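Long-range contact in phosphoribosylaminoimidazole-succinocarboxamide synthase (Saccharomyces cerevisiae, PDB 2CNQ), which catalyses the ATP-dependent joining of CAIR and aspartate to give SAICAR, a step of de novo purine biosynthesis: residues S49-G54 and R287-Y292. Residues are numbered along the deposited sequence; the frame is centred on the assembly and turned at random.
With SO4 (sulfate ion), chain J.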
loop_
_atom_site.group_PDB
_atom_site.type_symbol
_atom_site.label_atom_id
_atom_site.label_comp_id
_atom_site.label_asym_id
_atom_site.label_seq_id
_atom_site.Cartn_x
_atom_site.Cartn_y
_atom_site.Cartn_z
ATOM N N SER A 49 0.693 -17.075 5.971
ATOM C CA SER A 49 0.652 -15.697 6.331
ATOM C C SER A 49 1.997 -15.233 6.862
ATOM O O SER A 49 2.911 -16.009 7.106
ATOM C CB SER A 49 -0.465 -15.557 7.371
ATOM O OG SER A 49 -1.785 -15.516 6.741
ATOM N N ILE A 50 2.094 -13.933 7.008
ATOM C CA ILE A 50 3.234 -13.306 7.645
ATOM C C ILE A 50 2.714 -12.799 8.969
ATOM O O ILE A 50 1.962 -11.850 8.993
ATOM C CB ILE A 50 3.767 -12.160 6.813
ATOM C CG1 ILE A 50 4.155 -12.540 5.387
ATOM C CG2 ILE A 50 4.930 -11.520 7.524
ATOM C CD1 ILE A 50 5.234 -13.529 5.226
ATOM N N PRO A 51 3.062 -13.420 10.073
ATOM C CA PRO A 51 2.448 -13.023 11.320
ATOM C C PRO A 51 2.611 -11.564 11.583
ATOM O O PRO A 51 3.702 -11.011 11.490
ATOM C CB PRO A 51 3.166 -13.861 12.369
ATOM C CG PRO A 51 3.546 -15.073 11.604
ATOM C CD PRO A 51 3.894 -14.608 10.229
ATOM N N GLU A 52 1.513 -10.947 11.929
ATOM C CA GLU A 52 1.448 -9.540 12.279
ATOM C C GLU A 52 1.735 -8.586 11.169
ATOM O O GLU A 52 1.759 -7.411 11.380
ATOM C CB GLU A 52 2.270 -9.209 13.511
ATOM C CG GLU A 52 1.777 -9.935 14.743
ATOM C CD GLU A 52 2.269 -11.356 14.825
ATOM O OE1 GLU A 52 3.490 -11.541 14.692
ATOM O OE2 GLU A 52 1.472 -12.283 15.061
ATOM N N LYS A 53 1.876 -9.073 9.952
ATOM C CA LYS A 53 2.030 -8.166 8.834
ATOM C C LYS A 53 0.918 -7.168 8.803
ATOM O O LYS A 53 1.145 -6.016 8.511
ATOM C CB LYS A 53 2.065 -8.978 7.576
ATOM C CG LYS A 53 2.102 -8.159 6.320
ATOM C CD LYS A 53 2.263 -9.049 5.127
ATOM C CE LYS A 53 2.049 -8.313 3.846
ATOM N NZ LYS A 53 0.612 -8.203 3.507
ATOM N N GLY A 54 -0.306 -7.611 9.055
ATOM C CA GLY A 54 -1.400 -6.693 8.997
ATOM C C GLY A 54 -1.352 -5.644 10.041
ATOM O O GLY A 54 -1.809 -4.530 9.834
ATOM N N ARG A 287 12.073 -13.761 6.448
ATOM C CA ARG A 287 12.828 -12.718 5.791
ATOM C C ARG A 287 11.916 -11.616 5.316
ATOM O O ARG A 287 12.246 -10.459 5.375
ATOM C CB ARG A 287 13.615 -13.321 4.651
ATOM C CG ARG A 287 14.800 -14.120 5.170
ATOM C CD ARG A 287 15.375 -15.045 4.137
ATOM N NE ARG A 287 16.034 -14.301 3.089
ATOM C CZ ARG A 287 16.469 -14.855 1.964
ATOM N NH1 ARG A 287 16.306 -16.153 1.740
ATOM N NH2 ARG A 287 17.055 -14.103 1.053
ATOM N N THR A 288 10.759 -12.006 4.835
ATOM C CA THR A 288 9.800 -11.016 4.421
ATOM C C THR A 288 9.366 -10.198 5.606
ATOM O O THR A 288 9.330 -8.992 5.564
ATOM C CB THR A 288 8.591 -11.695 3.806
ATOM O OG1 THR A 288 9.013 -12.402 2.655
ATOM C CG2 THR A 288 7.576 -10.707 3.374
ATOM N N ARG A 289 9.002 -10.873 6.677
ATOM C CA ARG A 289 8.542 -10.207 7.846
ATOM C C ARG A 289 9.591 -9.226 8.319
ATOM O O ARG A 289 9.300 -8.105 8.670
ATOM C CB ARG A 289 8.230 -11.216 8.908
ATOM C CG ARG A 289 7.483 -10.631 10.071
ATOM C CD ARG A 289 7.169 -11.705 11.058
ATOM N NE ARG A 289 6.354 -11.244 12.146
ATOM C CZ ARG A 289 6.810 -10.724 13.263
ATOM N NH1 ARG A 289 8.083 -10.574 13.472
ATOM N NH2 ARG A 289 5.951 -10.357 14.185
ATOM N N ALA A 290 10.818 -9.679 8.344
ATOM C CA ALA A 290 11.880 -8.850 8.861
ATOM C C ALA A 290 12.119 -7.674 7.985
ATOM O O ALA A 290 12.427 -6.605 8.468
ATOM C CB ALA A 290 13.127 -9.653 9.029
ATOM N N LYS A 291 12.033 -7.840 6.686
ATOM C CA LYS A 291 12.188 -6.712 5.793
ATOM C C LYS A 291 11.118 -5.700 6.030
ATOM O O LYS A 291 11.379 -4.518 6.028
ATOM C CB LYS A 291 12.158 -7.204 4.365
ATOM C CG LYS A 291 13.471 -7.775 3.945
ATOM C CD LYS A 291 13.359 -8.465 2.578
ATOM C CE LYS A 291 14.659 -8.961 2.042
ATOM N NZ LYS A 291 15.673 -7.901 1.913
ATOM N N TYR A 292 9.883 -6.152 6.188
ATOM C CA TYR A 292 8.805 -5.231 6.417
ATOM C C TYR A 292 9.042 -4.497 7.694
ATOM O O TYR A 292 8.809 -3.303 7.770
ATOM C CB TYR A 292 7.479 -5.955 6.490
ATOM C CG TYR A 292 6.838 -6.223 5.166
ATOM C CD1 TYR A 292 5.522 -5.898 4.995
ATOM C CD2 TYR A 292 7.517 -6.797 4.114
ATOM C CE1 TYR A 292 4.884 -6.143 3.806
ATOM C CE2 TYR A 292 6.887 -7.054 2.932
ATOM C CZ TYR A 292 5.564 -6.736 2.789
ATOM O OH TYR A 292 4.991 -7.024 1.610
HETATM S S SO4 J . 8.513 -9.825 16.886
HETATM O O1 SO4 J . 8.613 -11.239 17.237
HETATM O O2 SO4 J . 8.863 -9.003 18.035
HETATM O O3 SO4 J . 9.357 -9.563 15.737
HETATM O O4 SO4 J . 7.134 -9.504 16.539
#
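The guanidinium of Arg289 is met at its edge by Pro51 O, Glu52 OE1 and two oxygens of a sulfate ion, while the Tyr292 ring is approached obliquely by Lys53 CE. These contacts join helix 282-300 to a type II beta turn, Ile50 to Lys53, that leads into helix 53-67 with Glu52 as its N-cap residue. Proline, its phi held near -60°, suits the turn's second position. Arginine suits its place because it is long and carries several N-H groups. With CG anti to the backbone N (chi1 -168°) and the chain extended as far as NE, it spans from helix to turn. NE of Arg289 donates to Pro51 O at 2.7 Å. NH2 of Arg289 reaches Glu52 OE1 at 2.8 Å in a salt bridge that uses the anti lone pair, the glutamate supplying the opposite charge, with carboxylate and guanidinium planes 73° apart. The same NH2, together with NH1, grips the sulfate, probably from the crystallisation liquor, which also bonds to Trp304. An alanine in place of Arg289 would probably leave Pro51 O and the Glu52 carboxylate without these donors and open a gap beside Ile50 CG2, where the arginine CG had packed.

Branched Ile50 lies alongside the aliphatic stem of Arg289, the two side chains running past each other in opposite directions: Ile50 CG2 lies 3.6 Å from Arg289 CB, and CD1 meets CB and CG2 of Thr288. Thr288 can face this apolar neighbour because its OG1 bonds to Ile284 O within its own helix. Lys53 and Tyr292 each pair a nonpolar part that packs with a polar end for Asp239, a residue of the AMZ pocket: NZ forms a salt bridge to OD1, OH a hydrogen bond to OD2. Just behind the ammonium, Lys53 CE rests 3.6 Å from Tyr292 CE1.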